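Local atomic coordinates of putative metalloprotease II (Bacteroides fragilis, PDB entry 4ON1), a protein that probably acts as a secreted zinc-dependent endopeptidase related to fragilysin, encoded in a pathogenicity island and seen here with one zinc ion bound. Residues I66-N70 with R71-L75; A116-A119 with N120-N124; S265-N268 with Y269-W273; T291-S294 with G295-F298; N369-R372 with M373-I377. All coordinates share one frame; numbering follows the deposited sequence.

Overall arrangement
All five contacts are local, and no two of them touch. Interaction 1 lies nearest the chain centre, about 13 Å from it, and closes a beta hairpin. Interactions 2, 3 and 5 are turns of helices 112-126, 259-271 and 367-378, each with one side in the interior and another toward solvent, and interaction 4 is a bulged loop reversal. Interactions 1 and 2 belong to the N-terminal fragilysin region, and 3, 4 and 5 to the metallopeptidase region. Apolar packing is joined by cross-strand bonds in 1, by paired tyrosines in 2, and by arginine contacts in 3 and 5. Interactions 4 and 5 come nearest the zinc, each with a side chain about 9 Å away.

Interaction 1 of 5, residues I66-N70 with R71-L75; sequences IEESN and RPVYL
Glu68 and Arg71 pair their backbones at the closed end of a beta hairpin, where strand 52-68 turns through Ser69 and Asn70 into strand 71-78. Glu68 N gives a nearly straight bond (171°) to Arg71 O at 2.8 Å, while the return bond from Arg71 N to Glu68 O, also 2.8 Å, is bent to 138° as the chain turns. Both loop residues have left-handed backbone angles, consistent with so tight a reversal. On the face bearing Ile66, Glu68 and Val73, the CG2 methyl of Val73 rests 3.6 Å from Glu68 CB and near its carboxylate carbon. Ile66 CG2 meets Val73 CB at 3.8 Å, and Ile66 CD1 reaches Leu75 CG at 3.7 Å, these two side chains crossing at about a right angle. Farther out, Ile224 of helix 217-230 packs on Ile66, while Tyr92 and Ser89 each bond one carboxylate oxygen of Glu68 and so position it. A water accepts from Ile66 N at 2.9 Å and donates to Val73 O at 2.6 Å. The Arg71 chain bends at chi2 (-69°), bringing NH1 to 3.0 Å from Asn70 O, which lies close to the guanidinium plane.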
# COMPACT_ATOMS: atom_id res chain seq x y z
N ILE A 66 -3.26 -11.79 -0.86
CA ILE A 66 -2.53 -11.22 0.27
C ILE A 66 -2.58 -12.16 1.47
O ILE A 66 -3.65 -12.63 1.86
CB ILE A 66 -3.11 -9.85 0.70
CG1 ILE A 66 -3.19 -8.89 -0.50
CG2 ILE A 66 -2.29 -9.25 1.84
CD1 ILE A 66 -3.93 -7.60 -0.19
N GLU A 67 -1.41 -12.45 2.03
CA GLU A 67 -1.32 -13.28 3.22
C GLU A 67 -0.80 -12.44 4.37
O GLU A 67 0.28 -11.87 4.30
CB GLU A 67 -0.43 -14.48 2.98
CG GLU A 67 -0.12 -15.29 4.23
CD GLU A 67 1.09 -16.20 4.05
OE1 GLU A 67 1.41 -16.54 2.89
OE2 GLU A 67 1.72 -16.55 5.06
N GLU A 68 -1.61 -12.36 5.42
CA GLU A 68 -1.32 -11.57 6.61
C GLU A 68 -1.60 -12.43 7.85
O GLU A 68 -2.73 -12.88 8.05
CB GLU A 68 -2.18 -10.30 6.61
CG GLU A 68 -2.10 -9.43 7.84
CD GLU A 68 -3.23 -8.40 7.86
OE1 GLU A 68 -3.09 -7.34 7.21
OE2 GLU A 68 -4.27 -8.66 8.52
N SER A 69 -0.57 -12.67 8.66
CA SER A 69 -0.69 -13.59 9.80
C SER A 69 -1.29 -14.93 9.38
O SER A 69 -2.19 -15.45 10.04
CB SER A 69 -1.56 -12.97 10.90
OG SER A 69 -0.99 -11.76 11.36
N ASN A 70 -0.79 -15.45 8.26
CA ASN A 70 -1.30 -16.69 7.66
C ASN A 70 -2.80 -16.66 7.39
O ASN A 70 -3.45 -17.71 7.43
CB ASN A 70 -0.97 -17.88 8.56
CG ASN A 70 0.50 -17.97 8.89
OD1 ASN A 70 1.33 -18.25 8.03
ND2 ASN A 70 0.83 -17.73 10.16
N ARG A 71 -3.34 -15.48 7.10
CA ARG A 71 -4.76 -15.36 6.76
C ARG A 71 -4.92 -14.49 5.53
O ARG A 71 -4.13 -13.56 5.32
CB ARG A 71 -5.55 -14.76 7.92
CG ARG A 71 -5.59 -15.59 9.20
CD ARG A 71 -6.39 -16.87 9.05
NE ARG A 71 -6.47 -17.59 10.32
CZ ARG A 71 -5.65 -18.56 10.69
NH1 ARG A 71 -4.65 -18.93 9.90
NH2 ARG A 71 -5.82 -19.16 11.87
N PRO A 72 -5.93 -14.78 4.70
CA PRO A 72 -6.14 -13.97 3.49
C PRO A 72 -6.67 -12.57 3.82
O PRO A 72 -7.42 -12.38 4.78
CB PRO A 72 -7.18 -14.78 2.71
CG PRO A 72 -7.92 -15.59 3.75
CD PRO A 72 -6.93 -15.86 4.86
N VAL A 73 -6.24 -11.60 3.02
CA VAL A 73 -6.80 -10.25 3.06
C VAL A 73 -7.34 -9.93 1.67
O VAL A 73 -6.73 -10.30 0.67
CB VAL A 73 -5.75 -9.19 3.46
CG1 VAL A 73 -6.34 -7.79 3.40
CG2 VAL A 73 -5.18 -9.48 4.85
N TYR A 74 -8.51 -9.30 1.60
CA TYR A 74 -9.17 -9.08 0.32
C TYR A 74 -9.22 -7.60 -0.04
O TYR A 74 -9.35 -6.73 0.82
CB TYR A 74 -10.58 -9.69 0.35
CG TYR A 74 -10.59 -11.18 0.66
CD1 TYR A 74 -10.18 -12.11 -0.29
CD2 TYR A 74 -10.99 -11.65 1.90
CE1 TYR A 74 -10.18 -13.47 -0.02
CE2 TYR A 74 -10.99 -13.01 2.19
CZ TYR A 74 -10.58 -13.91 1.23
OH TYR A 74 -10.59 -15.26 1.51
N LEU A 75 -9.07 -7.32 -1.33
CA LEU A 75 -9.11 -5.96 -1.83
C LEU A 75 -10.39 -5.76 -2.65
O LEU A 75 -10.90 -6.70 -3.26
CB LEU A 75 -7.88 -5.65 -2.70
CG LEU A 75 -6.51 -5.78 -2.04
CD1 LEU A 75 -5.40 -5.35 -3.00
CD2 LEU A 75 -6.45 -4.94 -0.78
O HOH W 1 -6.06 -12.51 -0.60

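Interaction 2 of 5, residues A116-A119 with N120-N124; sequences AEIA and NYYQN
Ile118 and Tyr122, one helical turn apart, lie side by side and point the same way, with Ile118 CG2 3.8 Å from Tyr122 CE1. The methyl thus meets the CD1-CE1 side of the ring. Tyr121 approaches the same ring differently: its CD2 stands 3.7 Å above the plane of the Tyr122 ring, over the centre, while CD1 of Tyr122 lies in the plane of the Tyr121 ring. Different first torsions allow this. Tyr121 carries CG anti to the backbone N (chi1 166°), whereas Tyr122 keeps CG beside it (chi1 -78°), and the two neighbouring rings converge. Their hydroxyls are held apart from one another, Tyr121 OH by Asp289 and Tyr122 OH by His218 and Ser326.

Elsewhere on the helix, Asn120 folds back over the preceding turn, and its CG comes 3.1 Å from Ala116 O. ND2 is equally near that oxygen, but the angle is too poor for a hydrogen bond; the carbonyl instead receives Asn120 N at 3.0 Å. Gln123 passes its CG 3.4 Å from Ala119 O, which accepts Gln123 N at 2.9 Å. Ala119 packs inward on Ile153 and Ile156 of strand 153-159. This is an amphipathic helix of the fragilysin-type N-terminal domain, set against an antiparallel sheet, with a tyrosine reaching Asp289 in the matrixin-like region.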
# COMPACT_ATOMS: atom_id res chain seq x y z
N ALA A 116 -8.11 1.34 19.84
CA ALA A 116 -7.71 2.45 20.69
C ALA A 116 -6.25 2.80 20.47
O ALA A 116 -5.88 3.98 20.41
CB ALA A 116 -7.97 2.12 22.18
N GLU A 117 -5.41 1.78 20.33
CA GLU A 117 -4.00 2.00 20.05
C GLU A 117 -3.80 2.69 18.70
O GLU A 117 -2.97 3.60 18.57
CB GLU A 117 -3.23 0.68 20.09
CG GLU A 117 -3.14 0.08 21.49
CD GLU A 117 -2.68 -1.37 21.49
OE1 GLU A 117 -2.72 -2.00 22.57
OE2 GLU A 117 -2.27 -1.88 20.42
N ILE A 118 -4.57 2.28 17.71
CA ILE A 118 -4.48 2.89 16.39
C ILE A 118 -4.90 4.36 16.45
O ILE A 118 -4.23 5.24 15.89
CB ILE A 118 -5.35 2.16 15.36
CG1 ILE A 118 -4.86 0.73 15.15
CG2 ILE A 118 -5.31 2.90 14.02
CD1 ILE A 118 -3.42 0.64 14.61
N ALA A 119 -5.99 4.64 17.15
CA ALA A 119 -6.46 6.02 17.28
C ALA A 119 -5.43 6.91 17.98
O ALA A 119 -5.24 8.06 17.60
CB ALA A 119 -7.78 6.05 18.02
N ASN A 120 -4.77 6.36 19.00
CA ASN A 120 -3.73 7.10 19.71
C ASN A 120 -2.57 7.45 18.79
O ASN A 120 -2.00 8.54 18.87
CB ASN A 120 -3.20 6.30 20.91
CG ASN A 120 -4.25 6.07 21.99
OD1 ASN A 120 -5.20 6.84 22.13
ND2 ASN A 120 -4.07 5.01 22.77
N TYR A 121 -2.20 6.50 17.93
CA TYR A 121 -1.16 6.75 16.95
C TYR A 121 -1.49 8.00 16.14
O TYR A 121 -0.68 8.91 16.02
CB TYR A 121 -0.96 5.54 16.03
CG TYR A 121 -0.12 5.86 14.80
CD1 TYR A 121 1.25 5.68 14.81
CD2 TYR A 121 -0.71 6.37 13.64
CE1 TYR A 121 2.02 5.99 13.70
CE2 TYR A 121 0.05 6.68 12.53
CZ TYR A 121 1.41 6.48 12.56
OH TYR A 121 2.16 6.79 11.45
N TYR A 122 -2.70 8.04 15.58
CA TYR A 122 -3.08 9.15 14.71
C TYR A 122 -3.26 10.45 15.48
O TYR A 122 -3.02 11.53 14.94
CB TYR A 122 -4.36 8.81 13.95
CG TYR A 122 -4.10 7.90 12.78
CD1 TYR A 122 -4.51 6.57 12.80
CD2 TYR A 122 -3.41 8.35 11.67
CE1 TYR A 122 -4.27 5.73 11.74
CE2 TYR A 122 -3.16 7.51 10.59
CZ TYR A 122 -3.59 6.20 10.64
OH TYR A 122 -3.34 5.36 9.57
N GLN A 123 -3.68 10.35 16.73
CA GLN A 123 -3.80 11.53 17.58
C GLN A 123 -2.41 12.12 17.87
O GLN A 123 -2.22 13.33 17.84
CB GLN A 123 -4.53 11.20 18.88
CG GLN A 123 -6.04 11.11 18.74
CD GLN A 123 -6.70 10.45 19.94
OE1 GLN A 123 -6.03 9.94 20.84
NE2 GLN A 123 -8.03 10.47 19.97
N ASN A 124 -1.45 11.25 18.15
CA ASN A 124 -0.11 11.70 18.47
C ASN A 124 0.67 12.22 17.27
O ASN A 124 1.57 13.05 17.42
CB ASN A 124 0.69 10.56 19.10
CG ASN A 124 0.13 10.11 20.43
OD1 ASN A 124 -0.69 10.79 21.03
ND2 ASN A 124 0.56 8.94 20.88

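Interaction 3 of 5, residues S265-N268 with Y269-W273; sequences SFQN and YLRSW
Phe266 and Leu270 pack one turn apart on the inward side of helix 259-271, close to its C-terminal end in the metallopeptidase region. The apolar contact is a CH-pi interaction: Leu270 CD1 lies 4.0 Å from the Phe266 ring centroid and 19° off the normal. The other methyl, Leu270 CD2, meets Phe266 CE2 at 3.7 Å. Phe266 has CG anti to its nitrogen (chi1 179°), and the ring thereby extends forward to Leu270; Tyr284 and Leu286 of strand 284-288 and Ile208 of strand 201-209 also touch it.

Backbone bonds record how the helix winds down. Leu270 N bonds Phe266 O at 3.0 Å in the regular way, but Arg271 N shares its hydrogen between Gln267 O at 3.1 Å and, weakly, Asn268 O. Beyond it, Ser272 N and Trp273 N turn to the carbonyls only three residues back, those of Tyr269 and Leu270.

Polar side chains run along the outer side. Gln267 and Arg271 lie alongside each other, their amide and guanidinium planes 32° apart, with Gln267 CB over one guanidinium face. Their outer nitrogens are held beyond the helix, Gln267 NE2 by Phe316 O and Arg271 NH2 by Asn315 O. One water bridges the two side chains, donating to Gln267 OE1 at 2.8 Å and accepting from Arg271 NH1 at 3.2 Å.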
# COMPACT_ATOMS: atom_id res chain seq x y z
N SER A 265 21.99 -3.90 5.27
CA SER A 265 21.78 -4.57 6.54
C SER A 265 20.55 -5.47 6.45
O SER A 265 20.53 -6.57 6.99
CB SER A 265 21.62 -3.54 7.67
OG SER A 265 21.27 -4.16 8.89
N PHE A 266 19.52 -4.99 5.75
CA PHE A 266 18.32 -5.78 5.51
C PHE A 266 18.64 -7.06 4.75
O PHE A 266 18.20 -8.15 5.12
CB PHE A 266 17.28 -4.96 4.74
CG PHE A 266 16.00 -5.70 4.43
CD1 PHE A 266 15.43 -5.63 3.16
CD2 PHE A 266 15.37 -6.47 5.40
CE1 PHE A 266 14.25 -6.29 2.87
CE2 PHE A 266 14.18 -7.15 5.11
CZ PHE A 266 13.62 -7.06 3.85
N GLN A 267 19.40 -6.93 3.67
CA GLN A 267 19.73 -8.08 2.84
C GLN A 267 20.61 -9.10 3.56
O GLN A 267 20.42 -10.31 3.41
CB GLN A 267 20.41 -7.61 1.56
CG GLN A 267 19.44 -6.95 0.56
CD GLN A 267 20.17 -6.35 -0.63
OE1 GLN A 267 20.99 -5.44 -0.48
NE2 GLN A 267 19.89 -6.88 -1.82
N ASN A 268 21.57 -8.62 4.33
CA ASN A 268 22.39 -9.53 5.13
C ASN A 268 21.53 -10.29 6.15
O ASN A 268 21.76 -11.47 6.39
CB ASN A 268 23.52 -8.77 5.83
CG ASN A 268 24.66 -8.44 4.88
OD1 ASN A 268 24.84 -9.10 3.85
ND2 ASN A 268 25.45 -7.43 5.23
N TYR A 269 20.54 -9.62 6.73
CA TYR A 269 19.61 -10.31 7.62
C TYR A 269 18.87 -11.43 6.88
O TYR A 269 18.78 -12.56 7.37
CB TYR A 269 18.61 -9.34 8.23
CG TYR A 269 17.53 -10.04 9.04
CD1 TYR A 269 17.75 -10.44 10.35
CD2 TYR A 269 16.27 -10.28 8.48
CE1 TYR A 269 16.75 -11.08 11.09
CE2 TYR A 269 15.27 -10.92 9.20
CZ TYR A 269 15.52 -11.31 10.50
OH TYR A 269 14.52 -11.94 11.21
N LEU A 270 18.36 -11.13 5.69
CA LEU A 270 17.60 -12.11 4.91
C LEU A 270 18.43 -13.35 4.60
O LEU A 270 17.91 -14.47 4.61
CB LEU A 270 17.10 -11.50 3.60
CG LEU A 270 16.11 -10.33 3.71
CD1 LEU A 270 15.80 -9.76 2.33
CD2 LEU A 270 14.82 -10.76 4.40
N ARG A 271 19.71 -13.14 4.33
CA ARG A 271 20.57 -14.21 3.86
C ARG A 271 20.87 -15.26 4.92
O ARG A 271 21.27 -16.37 4.59
CB ARG A 271 21.87 -13.62 3.30
CG ARG A 271 21.68 -13.04 1.92
CD ARG A 271 22.77 -12.06 1.52
NE ARG A 271 22.47 -11.52 0.19
CZ ARG A 271 22.87 -10.33 -0.25
NH1 ARG A 271 23.58 -9.54 0.53
NH2 ARG A 271 22.54 -9.94 -1.47
N SER A 272 20.67 -14.92 6.19
CA SER A 272 20.88 -15.90 7.25
C SER A 272 19.59 -16.16 8.03
O SER A 272 19.61 -16.79 9.09
CB SER A 272 21.98 -15.44 8.21
OG SER A 272 21.68 -14.17 8.75
N TRP A 273 18.47 -15.71 7.48
CA TRP A 273 17.16 -15.91 8.10
C TRP A 273 16.56 -17.25 7.68
O TRP A 273 16.13 -17.43 6.54
CB TRP A 273 16.22 -14.77 7.69
CG TRP A 273 14.96 -14.68 8.50
CD1 TRP A 273 14.71 -15.26 9.71
CD2 TRP A 273 13.78 -13.94 8.16
NE1 TRP A 273 13.45 -14.93 10.14
CE2 TRP A 273 12.85 -14.13 9.20
CE3 TRP A 273 13.41 -13.15 7.06
CZ2 TRP A 273 11.58 -13.54 9.19
CZ3 TRP A 273 12.14 -12.57 7.05
CH2 TRP A 273 11.24 -12.77 8.11
O HOH W 2 23.61 -6.51 -0.46

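Interaction 4 of 5, residues T291-S294 with G295-F298; sequences TWDS and GKTF
Lys296 and Thr297 both stand opposite Trp292, a classic beta bulge appended to a type I' turn from Asp293 to Lys296. Asp293, Ser294 and Gly295 all have positive phi, an unusual run of three. Trp292 N bonds Thr297 O at 2.9 Å, practically straight (178°) and in the carbonyl plane. In return Thr297 N reaches Trp292 O at 3.0 Å from above that carbonyl's plane, and Gly295 N adds a weak bond to the same oxygen. Lys296 N closes the turn on Asp293 O at 3.0 Å.

Thr291 places OG1 between its backbone N and carbonyl carbon (chi1 55°), which brings that oxygen 3.2 Å from Gly295 CA. A water links Thr291 OG1, at 2.8 Å, with Gly295 N, at 3.0 Å. The Trp292 ring presents its CZ3 edge to Phe298 O at 3.6 Å, while Arg288 makes a cation-pi contact with this indole. Phe298 meets Tyr356 edge-to-face, its side chain about 8 Å from that of His334, a zinc ligand. Several carbonyls and amides of the reversal thus pair with one another, fixing turn and bulge, and the loop lies near the zinc without supplying a ligand.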
# COMPACT_ATOMS: atom_id res chain seq x y z
N THR A 291 10.95 6.79 8.61
CA THR A 291 11.72 7.08 7.41
C THR A 291 13.20 6.84 7.64
O THR A 291 13.61 6.40 8.71
CB THR A 291 11.54 8.54 6.97
OG1 THR A 291 11.89 9.40 8.07
CG2 THR A 291 10.11 8.80 6.54
N TRP A 292 14.01 7.15 6.63
CA TRP A 292 15.46 7.05 6.75
C TRP A 292 16.10 8.41 6.51
O TRP A 292 15.44 9.35 6.06
CB TRP A 292 16.02 6.01 5.77
CG TRP A 292 15.60 4.62 6.11
CD1 TRP A 292 16.29 3.72 6.87
CD2 TRP A 292 14.38 3.98 5.73
NE1 TRP A 292 15.57 2.56 6.98
CE2 TRP A 292 14.40 2.69 6.29
CE3 TRP A 292 13.27 4.37 4.96
CZ2 TRP A 292 13.36 1.78 6.10
CZ3 TRP A 292 12.24 3.47 4.78
CH2 TRP A 292 12.29 2.19 5.34
N ASP A 293 17.39 8.49 6.82
CA ASP A 293 18.18 9.70 6.58
C ASP A 293 17.51 10.94 7.16
O ASP A 293 17.23 11.90 6.44
CB ASP A 293 18.42 9.90 5.08
CG ASP A 293 19.54 10.89 4.80
OD1 ASP A 293 20.56 10.85 5.51
OD2 ASP A 293 19.38 11.73 3.88
N SER A 294 17.22 10.90 8.46
CA SER A 294 16.62 12.03 9.17
C SER A 294 15.41 12.63 8.46
O SER A 294 15.30 13.84 8.32
CB SER A 294 17.68 13.12 9.39
OG SER A 294 18.81 12.58 10.05
N GLY A 295 14.50 11.76 8.00
CA GLY A 295 13.26 12.21 7.38
C GLY A 295 13.31 12.49 5.89
O GLY A 295 12.28 12.74 5.27
N LYS A 296 14.50 12.42 5.30
CA LYS A 296 14.65 12.79 3.90
C LYS A 296 14.37 11.62 2.93
O LYS A 296 14.07 11.83 1.75
CB LYS A 296 16.05 13.35 3.67
CG LYS A 296 16.33 14.64 4.45
CD LYS A 296 17.77 15.10 4.26
CE LYS A 296 17.95 16.55 4.69
NZ LYS A 296 19.26 17.12 4.25
N THR A 297 14.45 10.39 3.42
CA THR A 297 14.24 9.23 2.55
C THR A 297 13.01 8.41 2.94
O THR A 297 12.89 7.97 4.08
CB THR A 297 15.48 8.31 2.55
OG1 THR A 297 16.60 9.01 1.99
CG2 THR A 297 15.22 7.05 1.72
N PHE A 298 12.12 8.19 1.98
CA PHE A 298 10.87 7.48 2.26
C PHE A 298 10.94 6.02 1.83
O PHE A 298 10.20 5.18 2.33
CB PHE A 298 9.70 8.15 1.54
CG PHE A 298 9.68 9.64 1.69
CD1 PHE A 298 9.97 10.24 2.90
CD2 PHE A 298 9.36 10.45 0.61
CE1 PHE A 298 9.96 11.62 3.04
CE2 PHE A 298 9.34 11.83 0.74
CZ PHE A 298 9.64 12.41 1.96
O HOH W 3 14.34 9.10 9.47

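Interaction 5 of 5, residues N369-R372 with M373-I377; sequences NWVR and MLECI
Trp370 and Met373 meet through the indole CD1 and the methionine methyl CE, 4.0 Å apart; the methyl comes in obliquely, neither over a face nor at an edge. The indole also stacks with Phe233 of helix 232-235, and its NE1 is bonded to His364 O. The guanidinium of Arg372 has Asn369 OD1 at its edge, 7° from its plane, where NH1 donates a 3.1 Å bond. Seen from the amide, however, that nitrogen stands 46° above the carbonyl plane. Arg372 NE forms a salt bridge with Glu343, whose backbone N donates to Asn369 OD1 as well; two donors thus grip one amide oxygen.

Met373 bends at its last torsion (chi3 -70°), curling CE back to 3.1 Å from Asn369 O, the carbonyl that also accepts Met373 N at 2.8 Å. A single oxygen therefore touches both ends of the methionine. Next along the helix, Leu374 lays its CG 3.3 Å from Trp370 O, which receives Leu374 N at 2.8 Å. On the outer side Val371 and Glu375 run alongside each other, with Val371 CG1 3.9 Å from Glu375 OE1.

Asn369 brings the helix near the active site. Its side chain lies about 7 Å from those of the zinc ligands His338 and His344, and it touches Met352, probably the Met-turn methionine. A C-terminal helix packed against the HExxH helix, here with Met373 and Ile377 on Leu340, is characteristic of the metzincin catalytic domain.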
# COMPACT_ATOMS: atom_id res chain seq x y z
N ASN A 369 7.82 4.12 -19.35
CA ASN A 369 7.96 3.26 -18.18
C ASN A 369 7.26 1.91 -18.40
O ASN A 369 7.77 0.88 -17.97
CB ASN A 369 7.42 3.95 -16.93
CG ASN A 369 8.45 4.85 -16.27
OD1 ASN A 369 9.65 4.74 -16.52
ND2 ASN A 369 7.98 5.76 -15.41
N TRP A 370 6.12 1.91 -19.09
CA TRP A 370 5.47 0.65 -19.46
C TRP A 370 6.41 -0.21 -20.31
O TRP A 370 6.54 -1.41 -20.08
CB TRP A 370 4.20 0.90 -20.26
CG TRP A 370 3.00 1.29 -19.47
CD1 TRP A 370 2.95 2.12 -18.39
CD2 TRP A 370 1.66 0.87 -19.72
NE1 TRP A 370 1.66 2.25 -17.96
CE2 TRP A 370 0.84 1.49 -18.75
CE3 TRP A 370 1.06 0.03 -20.67
CZ2 TRP A 370 -0.54 1.29 -18.70
CZ3 TRP A 370 -0.30 -0.16 -20.62
CH2 TRP A 370 -1.09 0.47 -19.65
N VAL A 371 7.04 0.42 -21.29
CA VAL A 371 7.98 -0.29 -22.15
C VAL A 371 9.10 -0.87 -21.29
O VAL A 371 9.39 -2.07 -21.37
CB VAL A 371 8.57 0.62 -23.23
CG1 VAL A 371 9.78 -0.04 -23.90
CG2 VAL A 371 7.51 1.00 -24.26
N ARG A 372 9.68 -0.03 -20.44
CA ARG A 372 10.77 -0.46 -19.56
C ARG A 372 10.36 -1.63 -18.67
O ARG A 372 11.14 -2.56 -18.47
CB ARG A 372 11.25 0.70 -18.68
CG ARG A 372 12.02 1.77 -19.47
CD ARG A 372 12.27 3.04 -18.66
NE ARG A 372 12.89 4.07 -19.49
CZ ARG A 372 12.47 5.33 -19.56
NH1 ARG A 372 11.44 5.74 -18.82
NH2 ARG A 372 13.09 6.20 -20.35
N MET A 373 9.15 -1.57 -18.14
CA MET A 373 8.67 -2.61 -17.24
C MET A 373 8.35 -3.91 -18.00
O MET A 373 8.65 -5.00 -17.52
CB MET A 373 7.44 -2.14 -16.46
CG MET A 373 7.78 -1.09 -15.41
SD MET A 373 6.34 -0.44 -14.55
CE MET A 373 5.56 0.52 -15.83
N LEU A 374 7.74 -3.79 -19.17
CA LEU A 374 7.44 -4.97 -19.98
C LEU A 374 8.72 -5.68 -20.42
O LEU A 374 8.80 -6.91 -20.40
CB LEU A 374 6.60 -4.60 -21.19
CG LEU A 374 5.15 -4.25 -20.86
CD1 LEU A 374 4.53 -3.37 -21.94
CD2 LEU A 374 4.34 -5.53 -20.68
N GLU A 375 9.73 -4.91 -20.81
CA GLU A 375 10.97 -5.53 -21.25
C GLU A 375 11.72 -6.15 -20.08
O GLU A 375 12.35 -7.20 -20.23
CB GLU A 375 11.85 -4.51 -21.98
CG GLU A 375 11.35 -4.24 -23.39
CD GLU A 375 12.23 -3.26 -24.15
OE1 GLU A 375 12.82 -2.37 -23.50
OE2 GLU A 375 12.33 -3.38 -25.39
N CYS A 376 11.65 -5.52 -18.92
CA CYS A 376 12.34 -6.01 -17.74
C CYS A 376 11.82 -7.36 -17.24
O CYS A 376 12.61 -8.26 -16.94
CB CYS A 376 12.25 -5.00 -16.60
SG CYS A 376 13.02 -5.58 -15.07
N ILE A 377 10.51 -7.50 -17.11
CA ILE A 377 9.94 -8.71 -16.51
C ILE A 377 10.06 -9.94 -17.41
O ILE A 377 10.02 -11.06 -16.92
CB ILE A 377 8.45 -8.51 -16.14
CG1 ILE A 377 7.62 -8.23 -17.39
CG2 ILE A 377 8.30 -7.38 -15.14
CD1 ILE A 377 6.13 -8.18 -17.11